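Local coordinates for protein carboxylesterase SOBER1 (Arabidopsis thaliana, PDB 6AVX) that hydrolyses carboxylic esters with a preference for short acyl chains, has phospholipase A2 activity and dampens the hypersensitive response to the bacterial effector AvrBsT, at residues G159-V165 / P190-H194; P153-S157 / Y203-W207; A43-T49 / R57-P63; W10-L14 / Q109-T114; F137-I142 / F176-A180. The protein carries 1 engineered substitution. All blocks are in the same frame, centred on the assembly; numbering follows the deposited sequence.

Contact 1 of 5, residues G159-V165 / P190-H194; sequences GTDDRMV and PGLGH
Asp-162 meets the imidazole of His-194 at its edge, the ring and carboxylate planes standing 60° apart. His-194 ND1 donates to Asp-162 OD2 over 2.7 Å in a nearly straight bond (167°), which lies in the ring plane and reaches the syn side of the oxygen. The carboxylate owes its reach to CG standing anti to the backbone N of Asp-162 (chi1 -167°). Its other oxygen, OD1, is turned to its own loop: the backbone N of Met-164 comes nearly along the C-O axis and that of Val-165 from above the carboxylate plane. The first bond closes an Asx turn, the second an Asx motif; together they limit the group's rotation. Met-164 CB lies over one face of the imidazole, 4.0 Å from the ring centroid, and Val-165 CG2 approaches obliquely, 3.5 Å from His-194 CE1. Gly-191 N donates to Thr-160 OG1 (2.9 Å), and Asp-161 N to Leu-192 O (2.9 Å). A water accepts from Gly-159 N and donates both to Gly-193 O and to Asp-162 OD2. Asp-162 and His-194 are, by similarity, two members of a charge relay system, and the His-194 side chain touches Ser-108, the third. With both carboxylate oxygens engaged and the ring flanked by Met-164 CB and Val-165, the imidazole is probably held in one orientation, consistent with its place in the relay.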
# COMPACT_ATOMS: atom_id res chain seq x y z
N GLY A 159 -11.46 -2.49 7.13
CA GLY A 159 -12.39 -2.77 8.20
C GLY A 159 -13.62 -1.90 8.08
O GLY A 159 -13.54 -0.70 7.84
N THR A 160 -14.79 -2.52 8.26
CA THR A 160 -16.02 -1.77 8.08
C THR A 160 -16.22 -0.71 9.16
O THR A 160 -16.92 0.28 8.92
CB THR A 160 -17.25 -2.68 8.09
OG1 THR A 160 -17.36 -3.35 9.34
CG2 THR A 160 -17.18 -3.71 6.98
N ASP A 161 -15.60 -0.88 10.32
CA ASP A 161 -15.82 0.00 11.46
C ASP A 161 -14.70 1.01 11.64
O ASP A 161 -14.63 1.67 12.69
CB ASP A 161 -16.01 -0.83 12.74
CG ASP A 161 -17.33 -1.57 12.76
OD1 ASP A 161 -17.98 -1.68 11.70
OD2 ASP A 161 -17.72 -2.06 13.85
N ASP A 162 -13.85 1.18 10.64
CA ASP A 162 -12.72 2.09 10.71
C ASP A 162 -13.22 3.53 10.72
O ASP A 162 -13.89 3.97 9.79
CB ASP A 162 -11.85 1.82 9.49
CG ASP A 162 -10.47 2.45 9.56
OD1 ASP A 162 -10.30 3.51 10.21
OD2 ASP A 162 -9.54 1.88 8.95
N ARG A 163 -12.87 4.28 11.77
CA ARG A 163 -13.22 5.69 11.91
C ARG A 163 -12.01 6.59 11.75
O ARG A 163 -12.12 7.81 11.95
CB ARG A 163 -13.91 5.95 13.25
CG ARG A 163 -15.22 5.17 13.40
CD ARG A 163 -16.10 5.69 14.53
NE ARG A 163 -16.34 7.14 14.42
CZ ARG A 163 -16.23 8.01 15.42
NH1 ARG A 163 -15.92 7.62 16.65
NH2 ARG A 163 -16.46 9.30 15.20
N MET A 164 -10.87 6.03 11.36
CA MET A 164 -9.70 6.84 11.07
C MET A 164 -9.48 7.00 9.58
O MET A 164 -9.19 8.12 9.13
CB MET A 164 -8.47 6.24 11.74
CG MET A 164 -8.61 6.34 13.23
SD MET A 164 -7.33 5.50 14.13
CE MET A 164 -5.88 6.39 13.57
N VAL A 165 -9.62 5.94 8.83
CA VAL A 165 -9.71 5.97 7.37
C VAL A 165 -11.03 5.29 7.09
O VAL A 165 -11.16 4.06 7.20
CB VAL A 165 -8.54 5.25 6.70
CG1 VAL A 165 -8.73 5.26 5.19
CG2 VAL A 165 -7.23 5.90 7.08
N PRO A 190 -15.85 -7.20 8.45
CA PRO A 190 -16.91 -6.66 9.31
C PRO A 190 -16.45 -6.55 10.75
O PRO A 190 -15.86 -7.47 11.31
CB PRO A 190 -18.06 -7.66 9.14
CG PRO A 190 -17.49 -8.84 8.47
CD PRO A 190 -16.29 -8.39 7.71
N GLY A 191 -16.71 -5.39 11.33
CA GLY A 191 -16.37 -5.15 12.71
C GLY A 191 -14.94 -4.72 12.96
O GLY A 191 -14.63 -4.26 14.07
N LEU A 192 -14.04 -4.85 11.99
CA LEU A 192 -12.66 -4.42 12.17
C LEU A 192 -12.57 -2.91 12.06
O LEU A 192 -13.24 -2.30 11.22
CB LEU A 192 -11.79 -5.08 11.09
CG LEU A 192 -10.29 -4.79 11.16
CD1 LEU A 192 -9.68 -5.39 12.41
CD2 LEU A 192 -9.57 -5.34 9.94
N GLY A 193 -11.76 -2.32 12.91
CA GLY A 193 -11.44 -0.92 12.84
C GLY A 193 -10.13 -0.67 12.12
O GLY A 193 -9.79 -1.34 11.13
N HIS A 194 -9.37 0.30 12.62
CA HIS A 194 -8.14 0.74 11.97
C HIS A 194 -6.96 -0.02 12.56
O HIS A 194 -6.17 0.51 13.34
CB HIS A 194 -7.96 2.24 12.14
CG HIS A 194 -6.98 2.82 11.19
ND1 HIS A 194 -7.19 2.85 9.84
CD2 HIS A 194 -5.76 3.37 11.40
CE1 HIS A 194 -6.15 3.41 9.24
NE2 HIS A 194 -5.28 3.75 10.17
O HOH W 1 -9.70 -0.72 8.46

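Contact 2 of 5, residues P153-S157 / Y203-W207; sequences PILWS and YIESW
Leu-155 and Trp-207 both carry CG anti to the backbone N (chi1 172° and 167°), and with these torsions the two side chains slide past each other in opposite directions. Leu-155 CB settles over one face of the indole, 3.7 Å from the centroid of the five-membered ring, a CH-pi contact with CE2 of Trp-207 as the nearest atom at 3.5 Å. The CD2 branch of Leu-155 continues over the same ring system, 3.7 Å from Trp-207 CG, and packs against Ile-204 CG1 at 3.9 Å. The CD1 branch turns instead to the edge of the Tyr-203 ring, 4.1 Å from CE2. Pro-153 O lies at the indole edge, in its plane, 3.8 Å from Trp-207 CZ2. Strand 154-157 and helix 203-207 run almost antiparallel (171°), their axes 10.4 Å apart at closest approach. Tyr-203 OH, beyond the leucine, bonds to Glu-185 on the adjoining strand. The contact is thus the apolar seam by which the C-terminal helix of the alpha/beta hydrolase fold packs on its central sheet; between these two segments no direct hydrogen bond forms, and a water that accepts from Trp-207 NE1 and donates to Ile-154 O gives the indole N-H a partner.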
# COMPACT_ATOMS: atom_id res chain seq x y z
N PRO A 153 -2.23 -6.78 -10.05
CA PRO A 153 -3.46 -6.93 -9.27
C PRO A 153 -3.34 -6.23 -7.93
O PRO A 153 -2.27 -6.18 -7.31
CB PRO A 153 -3.60 -8.44 -9.09
CG PRO A 153 -2.25 -8.97 -9.23
CD PRO A 153 -1.49 -8.05 -10.17
N ILE A 154 -4.47 -5.68 -7.48
CA ILE A 154 -4.58 -5.02 -6.18
C ILE A 154 -5.51 -5.84 -5.31
O ILE A 154 -6.60 -6.23 -5.75
CB ILE A 154 -5.12 -3.59 -6.32
CG1 ILE A 154 -4.26 -2.75 -7.27
CG2 ILE A 154 -5.21 -2.93 -4.96
CD1 ILE A 154 -2.82 -2.52 -6.84
N LEU A 155 -5.10 -6.09 -4.08
CA LEU A 155 -5.97 -6.62 -3.04
C LEU A 155 -6.13 -5.54 -1.99
O LEU A 155 -5.15 -5.15 -1.35
CB LEU A 155 -5.39 -7.88 -2.41
CG LEU A 155 -6.15 -8.39 -1.18
CD1 LEU A 155 -7.57 -8.80 -1.53
CD2 LEU A 155 -5.42 -9.55 -0.56
N TRP A 156 -7.34 -5.05 -1.80
CA TRP A 156 -7.64 -4.00 -0.84
C TRP A 156 -8.43 -4.60 0.31
O TRP A 156 -9.50 -5.15 0.08
CB TRP A 156 -8.47 -2.92 -1.52
CG TRP A 156 -8.58 -1.65 -0.74
CD1 TRP A 156 -9.15 -1.46 0.48
CD2 TRP A 156 -8.07 -0.38 -1.14
NE1 TRP A 156 -9.02 -0.15 0.87
CE2 TRP A 156 -8.37 0.54 -0.12
CE3 TRP A 156 -7.39 0.08 -2.28
CZ2 TRP A 156 -8.02 1.88 -0.21
CZ3 TRP A 156 -7.04 1.39 -2.36
CH2 TRP A 156 -7.35 2.29 -1.33
N SER A 157 -7.90 -4.49 1.52
CA SER A 157 -8.53 -5.00 2.74
C SER A 157 -8.92 -3.80 3.59
O SER A 157 -8.10 -2.90 3.77
CB SER A 157 -7.52 -5.85 3.51
OG SER A 157 -7.12 -6.99 2.75
N TYR A 203 -5.20 -14.00 4.73
CA TYR A 203 -5.84 -13.86 3.42
C TYR A 203 -4.89 -13.23 2.41
O TYR A 203 -4.84 -13.66 1.24
CB TYR A 203 -7.10 -13.02 3.56
CG TYR A 203 -8.02 -13.09 2.38
CD1 TYR A 203 -8.91 -14.14 2.25
CD2 TYR A 203 -8.01 -12.12 1.38
CE1 TYR A 203 -9.77 -14.23 1.18
CE2 TYR A 203 -8.87 -12.20 0.30
CZ TYR A 203 -9.74 -13.26 0.21
OH TYR A 203 -10.61 -13.36 -0.86
N ILE A 204 -4.13 -12.22 2.83
CA ILE A 204 -3.09 -11.67 1.96
C ILE A 204 -2.09 -12.76 1.58
O ILE A 204 -1.68 -12.86 0.41
CB ILE A 204 -2.42 -10.46 2.62
CG1 ILE A 204 -3.43 -9.31 2.75
CG2 ILE A 204 -1.18 -10.02 1.83
CD1 ILE A 204 -3.04 -8.28 3.78
N GLU A 205 -1.66 -13.56 2.55
CA GLU A 205 -0.72 -14.64 2.25
C GLU A 205 -1.30 -15.58 1.20
O GLU A 205 -0.61 -15.96 0.25
CB GLU A 205 -0.39 -15.43 3.51
CG GLU A 205 0.53 -16.63 3.25
CD GLU A 205 0.91 -17.36 4.52
OE1 GLU A 205 0.04 -17.48 5.39
OE2 GLU A 205 2.08 -17.76 4.63
N SER A 206 -2.56 -15.96 1.35
CA SER A 206 -3.19 -16.84 0.37
C SER A 206 -3.24 -16.20 -1.01
O SER A 206 -3.07 -16.89 -2.02
CB SER A 206 -4.59 -17.22 0.84
OG SER A 206 -4.54 -17.99 2.02
N TRP A 207 -3.52 -14.90 -1.07
CA TRP A 207 -3.55 -14.17 -2.33
C TRP A 207 -2.16 -14.13 -2.98
O TRP A 207 -2.03 -14.36 -4.18
CB TRP A 207 -4.10 -12.78 -2.06
CG TRP A 207 -3.97 -11.73 -3.13
CD1 TRP A 207 -4.78 -11.52 -4.21
CD2 TRP A 207 -2.97 -10.70 -3.17
NE1 TRP A 207 -4.34 -10.42 -4.91
CE2 TRP A 207 -3.23 -9.90 -4.30
CE3 TRP A 207 -1.90 -10.38 -2.35
CZ2 TRP A 207 -2.44 -8.79 -4.62
CZ3 TRP A 207 -1.12 -9.28 -2.68
CH2 TRP A 207 -1.40 -8.51 -3.80
O HOH W 2 -6.34 -9.01 -6.73

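Contact 3 of 5, residues A43-T49 / R57-P63; sequences APFNPVT and RSWFDVP
Asp-61 holds Thr-49 with both oxygens, the most elaborate of the hydrogen bonds between these segments. Its CG stands anti to the backbone N (chi1 -164°); OD1 takes Thr-49 N at 2.8 Å in an almost straight bond (173°), and OD2 takes Thr-49 OG1 at 2.6 Å, each through its syn lone pair. Backbone carbonyls accept the others. Ser-58 N donates to Pro-44 O (3.0 Å), next to the antiparallel, non-hydrogen-bonded pair Phe-45 with Arg-57. The Asn-46 amide reaches over with ND2 to Ser-58 O at 2.8 Å, the bond lying in the carbonyl plane and close to that of the amide. Arg-57 NH2 donates to Ala-43 O (2.8 Å), the oxygen lying in the guanidinium plane. A water joins Ser-58 OG to Pro-47 O, and Ser-58 OG also bonds to Gln-109 NE2.

Aromatic faces supply the second kind of contact. Arg-57 runs extended from CG to NE across the Phe-45 ring; CG sits over its face, 4.0 Å from the centroid, and the guanidinium follows with Phe-45 CE2 over one of its own faces, the planes 41° apart. Ala-43 CB rests over the centre of the indole of Trp-59, 3.6 Å from the centroid of the six-membered ring.

Apolar packing is lighter: Val-48 CG1 lies near Val-62 CB, and its CG2 touches the Ser-58 CB methylene at 3.6 Å.

Strands 45-48 and 54-57 form a small antiparallel hairpin, and the loop leaving it passes inward, Trp-59 onto Leu-113 and Phe-60 between helices 75-94 and 109-120. Trp-59 NE1 bonds to His-12 O, tying this excursion to the end of strand 7-11.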
# COMPACT_ATOMS: atom_id res chain seq x y z
N ALA A 43 10.02 5.51 7.00
CA ALA A 43 9.81 6.81 6.39
C ALA A 43 10.70 7.85 7.06
O ALA A 43 11.04 7.74 8.24
CB ALA A 43 8.36 7.25 6.53
N PRO A 44 11.05 8.92 6.36
CA PRO A 44 11.78 10.02 6.99
C PRO A 44 10.93 10.74 8.01
O PRO A 44 9.70 10.67 8.02
CB PRO A 44 12.09 10.97 5.82
CG PRO A 44 11.87 10.17 4.57
CD PRO A 44 10.75 9.22 4.95
N PHE A 45 11.62 11.48 8.88
CA PHE A 45 10.99 12.40 9.82
C PHE A 45 10.56 13.65 9.07
O PHE A 45 11.40 14.46 8.65
CB PHE A 45 11.94 12.73 10.96
CG PHE A 45 12.12 11.60 11.92
CD1 PHE A 45 11.15 11.32 12.85
CD2 PHE A 45 13.23 10.79 11.86
CE1 PHE A 45 11.27 10.26 13.72
CE2 PHE A 45 13.37 9.71 12.75
CZ PHE A 45 12.38 9.45 13.67
N ASN A 46 9.25 13.86 8.95
CA ASN A 46 8.68 15.00 8.25
C ASN A 46 7.65 15.66 9.14
O ASN A 46 7.01 14.98 9.97
CB ASN A 46 7.96 14.56 6.96
CG ASN A 46 8.90 14.04 5.91
OD1 ASN A 46 9.75 14.76 5.40
ND2 ASN A 46 8.75 12.78 5.54
N PRO A 47 7.42 16.96 8.99
CA PRO A 47 6.26 17.57 9.65
C PRO A 47 4.97 17.03 9.05
O PRO A 47 4.89 16.70 7.86
CB PRO A 47 6.41 19.07 9.34
CG PRO A 47 7.74 19.22 8.71
CD PRO A 47 8.12 17.92 8.12
N VAL A 48 3.95 16.91 9.89
CA VAL A 48 2.67 16.35 9.48
C VAL A 48 1.55 17.33 9.82
O VAL A 48 1.32 17.65 10.99
CB VAL A 48 2.41 14.97 10.11
CG1 VAL A 48 1.07 14.43 9.68
CG2 VAL A 48 3.53 14.02 9.75
N THR A 49 0.85 17.78 8.78
CA THR A 49 -0.14 18.84 8.94
C THR A 49 -1.29 18.43 9.87
O THR A 49 -1.73 19.23 10.70
CB THR A 49 -0.64 19.25 7.55
OG1 THR A 49 0.44 19.84 6.82
CG2 THR A 49 -1.78 20.23 7.64
N ARG A 57 7.86 10.07 11.76
CA ARG A 57 8.06 9.32 10.54
C ARG A 57 6.77 9.36 9.74
O ARG A 57 5.69 9.06 10.26
CB ARG A 57 8.44 7.87 10.84
CG ARG A 57 9.79 7.71 11.47
CD ARG A 57 10.32 6.29 11.27
NE ARG A 57 11.60 6.08 11.94
CZ ARG A 57 12.77 6.49 11.48
NH1 ARG A 57 13.87 6.29 12.19
NH2 ARG A 57 12.88 7.09 10.31
N SER A 58 6.87 9.76 8.48
CA SER A 58 5.69 9.96 7.65
C SER A 58 6.10 9.87 6.19
O SER A 58 7.01 10.58 5.76
CB SER A 58 5.10 11.34 7.92
OG SER A 58 4.01 11.57 7.06
N TRP A 59 5.41 9.02 5.42
CA TRP A 59 5.76 8.88 4.02
C TRP A 59 5.47 10.13 3.21
O TRP A 59 6.19 10.43 2.26
CB TRP A 59 5.02 7.68 3.40
CG TRP A 59 5.44 6.37 3.97
CD1 TRP A 59 4.70 5.56 4.78
CD2 TRP A 59 6.70 5.72 3.79
NE1 TRP A 59 5.44 4.45 5.12
CE2 TRP A 59 6.66 4.53 4.53
CE3 TRP A 59 7.86 6.03 3.08
CZ2 TRP A 59 7.75 3.65 4.59
CZ3 TRP A 59 8.93 5.16 3.15
CH2 TRP A 59 8.86 3.99 3.89
N PHE A 60 4.38 10.83 3.51
CA PHE A 60 3.94 12.00 2.76
C PHE A 60 2.96 12.75 3.66
O PHE A 60 2.40 12.19 4.58
CB PHE A 60 3.32 11.61 1.41
CG PHE A 60 2.12 10.70 1.52
CD1 PHE A 60 0.86 11.23 1.80
CD2 PHE A 60 2.21 9.33 1.32
CE1 PHE A 60 -0.25 10.40 1.91
CE2 PHE A 60 1.09 8.50 1.42
CZ PHE A 60 -0.14 9.04 1.71
N ASP A 61 2.74 14.03 3.38
CA ASP A 61 1.94 14.82 4.31
C ASP A 61 0.49 14.40 4.22
O ASP A 61 -0.03 14.10 3.15
CB ASP A 61 2.09 16.31 4.02
CG ASP A 61 1.62 17.18 5.16
OD1 ASP A 61 1.50 16.69 6.31
OD2 ASP A 61 1.38 18.37 4.88
N VAL A 62 -0.17 14.42 5.38
CA VAL A 62 -1.57 14.06 5.56
C VAL A 62 -2.26 15.31 6.11
O VAL A 62 -2.00 15.69 7.26
CB VAL A 62 -1.71 12.87 6.51
CG1 VAL A 62 -3.18 12.53 6.74
CG2 VAL A 62 -0.94 11.66 5.97
N PRO A 63 -3.08 16.00 5.33
CA PRO A 63 -3.64 17.27 5.81
C PRO A 63 -4.66 17.12 6.92
O PRO A 63 -4.73 17.99 7.80
CB PRO A 63 -4.29 17.89 4.56
CG PRO A 63 -3.61 17.24 3.41
CD PRO A 63 -3.24 15.85 3.87
O HOH W 3 4.53 14.18 6.25

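Contact 4 of 5, residues W10-L14 / Q109-T114; sequences WLHGL and QGGALT
The flat amide of Gln-109 meets Leu-14 with both of its polar atoms, OE1 lying 3.5 Å from Leu-14 CA and NE2 3.8 Å from Leu-14 CD1. The two side chains pass at a slant, the glutamine being extended beyond a CG that stands anti to its backbone N (chi1 -173°). The amide's hydrogen bonds go elsewhere: NE2 to Ser-58 OG, and OE1 from Trp-59 N. The CB of His-12 points away from the helix; ND1 of its ring donates to Gly-13 O (2.7 Å), which lies in the ring plane, NE2 bonds to Ala-43 N, and the Trp-59 indole meets the ring.

Gly-110 CA makes a nearly straight CA-H...O contact with Leu-11 O at 3.4 Å, the glycine bringing its backbone directly against the strand. Leu-11 CD1 reaches along the helix to Leu-113 CG (3.8 Å) and Thr-114 OG1 (3.7 Å). That hydroxyl donates back to Gly-110 O, across the carbonyl plane from Thr-114 N.

The end of strand 7-11, with the loop after it, thus lies against the first turn of helix 109-120, which begins directly after Ser-108, the nucleophile by similarity. The Gly-x-Ser-x-Gly sequence ending at Gly-110 fits the nucleophile elbow of alpha/beta hydrolases, in which small residues permit such close packing.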
# COMPACT_ATOMS: atom_id res chain seq x y z
N TRP A 10 7.05 -3.98 2.67
CA TRP A 10 5.97 -3.59 3.56
C TRP A 10 6.17 -2.15 4.01
O TRP A 10 7.23 -1.82 4.55
CB TRP A 10 5.92 -4.48 4.80
CG TRP A 10 4.69 -4.18 5.62
CD1 TRP A 10 4.51 -3.15 6.49
CD2 TRP A 10 3.45 -4.89 5.58
NE1 TRP A 10 3.23 -3.17 7.00
CE2 TRP A 10 2.56 -4.23 6.46
CE3 TRP A 10 3.01 -6.03 4.91
CZ2 TRP A 10 1.26 -4.68 6.67
CZ3 TRP A 10 1.70 -6.46 5.12
CH2 TRP A 10 0.86 -5.79 6.00
N LEU A 11 5.15 -1.31 3.85
CA LEU A 11 5.21 0.11 4.13
C LEU A 11 4.33 0.43 5.34
O LEU A 11 3.11 0.27 5.28
CB LEU A 11 4.76 0.90 2.91
CG LEU A 11 5.57 0.61 1.65
CD1 LEU A 11 5.00 1.31 0.44
CD2 LEU A 11 7.05 0.95 1.84
N HIS A 12 4.96 0.90 6.42
CA HIS A 12 4.28 1.19 7.67
C HIS A 12 3.38 2.42 7.54
O HIS A 12 3.44 3.19 6.58
CB HIS A 12 5.32 1.40 8.78
CG HIS A 12 6.17 2.62 8.61
ND1 HIS A 12 5.71 3.89 8.85
CD2 HIS A 12 7.46 2.76 8.21
CE1 HIS A 12 6.68 4.76 8.61
NE2 HIS A 12 7.76 4.10 8.23
N GLY A 13 2.54 2.62 8.57
CA GLY A 13 1.65 3.76 8.65
C GLY A 13 2.26 4.97 9.34
O GLY A 13 3.41 4.97 9.79
N LEU A 14 1.45 6.02 9.42
CA LEU A 14 1.93 7.30 9.91
C LEU A 14 2.47 7.19 11.33
O LEU A 14 1.78 6.70 12.23
CB LEU A 14 0.76 8.28 9.90
CG LEU A 14 1.01 9.67 10.46
CD1 LEU A 14 2.05 10.36 9.61
CD2 LEU A 14 -0.31 10.45 10.53
N GLN A 109 -1.42 4.99 5.76
CA GLN A 109 -0.57 5.81 4.92
C GLN A 109 0.31 4.96 4.01
O GLN A 109 0.52 5.28 2.84
CB GLN A 109 0.31 6.70 5.81
CG GLN A 109 1.11 7.72 5.03
CD GLN A 109 2.12 8.43 5.89
OE1 GLN A 109 2.92 7.80 6.58
NE2 GLN A 109 2.09 9.75 5.85
N GLY A 110 0.83 3.85 4.53
CA GLY A 110 1.64 2.95 3.72
C GLY A 110 0.84 2.19 2.68
O GLY A 110 1.39 1.77 1.66
N GLY A 111 -0.46 1.99 2.93
CA GLY A 111 -1.33 1.42 1.92
C GLY A 111 -1.63 2.40 0.79
O GLY A 111 -1.63 2.02 -0.38
N ALA A 112 -1.89 3.66 1.13
CA ALA A 112 -2.00 4.69 0.10
C ALA A 112 -0.73 4.76 -0.73
O ALA A 112 -0.77 4.85 -1.96
CB ALA A 112 -2.29 6.03 0.78
N LEU A 113 0.42 4.68 -0.07
CA LEU A 113 1.69 4.72 -0.80
C LEU A 113 1.87 3.48 -1.65
O LEU A 113 2.40 3.58 -2.77
CB LEU A 113 2.85 4.89 0.17
CG LEU A 113 4.23 4.96 -0.48
CD1 LEU A 113 4.32 6.03 -1.54
CD2 LEU A 113 5.27 5.17 0.59
N THR A 114 1.47 2.32 -1.15
CA THR A 114 1.49 1.10 -1.95
C THR A 114 0.73 1.30 -3.25
O THR A 114 1.23 0.97 -4.33
CB THR A 114 0.88 -0.07 -1.15
OG1 THR A 114 1.78 -0.45 -0.11
CG2 THR A 114 0.60 -1.28 -2.02

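Contact 5 of 5, residues F137-I142 / F176-A180; sequences FTSSII and FLKEA
Ile-142 faces the helix of Phe-176 and Ala-180, and its two branches part at CB. CG1, anti to the carbonyl carbon and beside the backbone N (chi1 -70°), comes to 3.8 Å from Phe-176 CZ. From there CD1 carries on over one face of the Phe-176 ring, 4.1 Å from the centroid and displaced toward the rim, in a CH-pi contact. The same methyl lies 3.7 Å from Glu-179 CD, so it sits between an aromatic face and the CG-CD end of the extended Glu-179. CG2 takes the other direction and packs on the helix backbone, 3.8 Å from Ala-180 CA.

The remaining rim of Phe-176 is met by the loop. Thr-138 O and Ile-141 CG2 lie at its edge, near the plane. Phe-137 CE1 comes obliquely to Phe-176 CZ at 3.7 Å; the two rings are near parallel (21°) but slid apart, with centroids 5.8 Å from each other, so they barely overlap. Ile-141 CG2 also sits over the centre of the Phe-137 ring, so this methyl touches both phenylalanine rings.

No hydrogen bond joins the segments. This apolar packing sets the 3-10 turn 139-142, in the connection between strands 127-131 and 154-159, beside helix 173-180; Phe-137 continues inward to Ala-116 of helix 109-120, while Ile-141 touches Glu-75 at the start of helix 75-94.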
# COMPACT_ATOMS: atom_id res chain seq x y z
N PHE A 137 -4.48 10.52 -4.57
CA PHE A 137 -4.41 11.47 -5.67
C PHE A 137 -5.75 11.49 -6.37
O PHE A 137 -6.63 10.67 -6.10
CB PHE A 137 -3.20 11.22 -6.60
CG PHE A 137 -2.87 9.76 -6.87
CD1 PHE A 137 -3.85 8.80 -7.03
CD2 PHE A 137 -1.54 9.36 -7.01
CE1 PHE A 137 -3.51 7.47 -7.31
CE2 PHE A 137 -1.20 8.06 -7.29
CZ PHE A 137 -2.19 7.11 -7.44
N THR A 138 -5.93 12.47 -7.26
CA THR A 138 -7.16 12.60 -8.04
C THR A 138 -7.01 11.84 -9.35
O THR A 138 -5.94 11.32 -9.70
CB THR A 138 -7.47 14.06 -8.37
OG1 THR A 138 -6.56 14.51 -9.38
CG2 THR A 138 -7.39 14.97 -7.14
N SER A 139 -8.10 11.79 -10.12
CA SER A 139 -8.06 11.14 -11.41
C SER A 139 -7.14 11.83 -12.42
O SER A 139 -6.86 11.25 -13.46
CB SER A 139 -9.46 11.04 -11.99
OG SER A 139 -9.99 12.33 -12.13
N SER A 140 -6.64 13.03 -12.13
CA SER A 140 -5.70 13.69 -13.03
C SER A 140 -4.44 12.86 -13.26
O SER A 140 -3.80 13.00 -14.31
CB SER A 140 -5.30 15.07 -12.51
OG SER A 140 -4.57 14.97 -11.31
N ILE A 141 -4.09 11.97 -12.33
CA ILE A 141 -2.88 11.18 -12.46
C ILE A 141 -3.06 9.95 -13.34
O ILE A 141 -2.07 9.34 -13.75
CB ILE A 141 -2.38 10.74 -11.06
CG1 ILE A 141 -0.96 10.19 -11.10
CG2 ILE A 141 -3.25 9.66 -10.48
CD1 ILE A 141 0.05 11.20 -11.41
N ILE A 142 -4.30 9.52 -13.59
CA ILE A 142 -4.54 8.23 -14.23
C ILE A 142 -3.86 8.16 -15.59
O ILE A 142 -3.36 7.10 -15.99
CB ILE A 142 -6.05 7.94 -14.32
CG1 ILE A 142 -6.60 7.66 -12.91
CG2 ILE A 142 -6.32 6.78 -15.27
CD1 ILE A 142 -8.11 7.52 -12.84
N PHE A 176 -12.40 4.37 -8.90
CA PHE A 176 -11.16 4.96 -9.37
C PHE A 176 -10.34 3.94 -10.15
O PHE A 176 -9.86 4.21 -11.26
CB PHE A 176 -10.38 5.49 -8.16
CG PHE A 176 -9.08 6.14 -8.52
CD1 PHE A 176 -9.00 7.50 -8.71
CD2 PHE A 176 -7.93 5.38 -8.64
CE1 PHE A 176 -7.79 8.09 -9.04
CE2 PHE A 176 -6.72 5.97 -8.97
CZ PHE A 176 -6.65 7.31 -9.17
N LEU A 177 -10.20 2.75 -9.60
CA LEU A 177 -9.39 1.74 -10.24
C LEU A 177 -10.05 1.22 -11.51
O LEU A 177 -9.36 0.90 -12.48
CB LEU A 177 -9.06 0.62 -9.24
CG LEU A 177 -8.10 1.08 -8.12
CD1 LEU A 177 -7.95 0.02 -7.04
CD2 LEU A 177 -6.74 1.46 -8.68
N LYS A 178 -11.38 1.18 -11.54
CA LYS A 178 -12.08 0.84 -12.78
C LYS A 178 -11.79 1.87 -13.86
O LYS A 178 -11.48 1.51 -15.00
CB LYS A 178 -13.58 0.72 -12.50
CG LYS A 178 -14.38 0.05 -13.62
CD LYS A 178 -14.16 -1.46 -13.66
CE LYS A 178 -14.72 -2.15 -12.42
NZ LYS A 178 -14.56 -3.63 -12.49
N GLU A 179 -11.88 3.15 -13.53
CA GLU A 179 -11.52 4.19 -14.49
C GLU A 179 -10.09 3.98 -14.99
O GLU A 179 -9.81 4.17 -16.18
CB GLU A 179 -11.67 5.58 -13.86
CG GLU A 179 -11.29 6.73 -14.82
CD GLU A 179 -11.44 8.14 -14.23
OE1 GLU A 179 -11.07 9.12 -14.92
OE2 GLU A 179 -11.93 8.30 -13.09
N ALA A 180 -9.20 3.57 -14.10
CA ALA A 180 -7.79 3.40 -14.42
C ALA A 180 -7.50 2.10 -15.17
O ALA A 180 -6.35 1.91 -15.60
CB ALA A 180 -6.97 3.47 -13.14

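Overall arrangement
From the N terminus, residues 10-14 at the end of strand 7-11 open the longest loop, which contact 4 closes at helix 109-120. Contact 3 is nested within it, and the two touch, joining the small hairpin to the elbow region. The second half of the chain follows in series. Residues 137-142 open contact 5, and residues 153-157 open contact 2 before helix 173-180 closes contact 5, so these two cross. Contact 1 also crosses contact 5, but is nested wholly inside contact 2, whose closing helix 198-212 returns to the central sheet. Contacts 2 and 4 both reach that sheet, their centres about 15 Å apart, while contact 1 joins loops beyond strands 154-159 and 184-189.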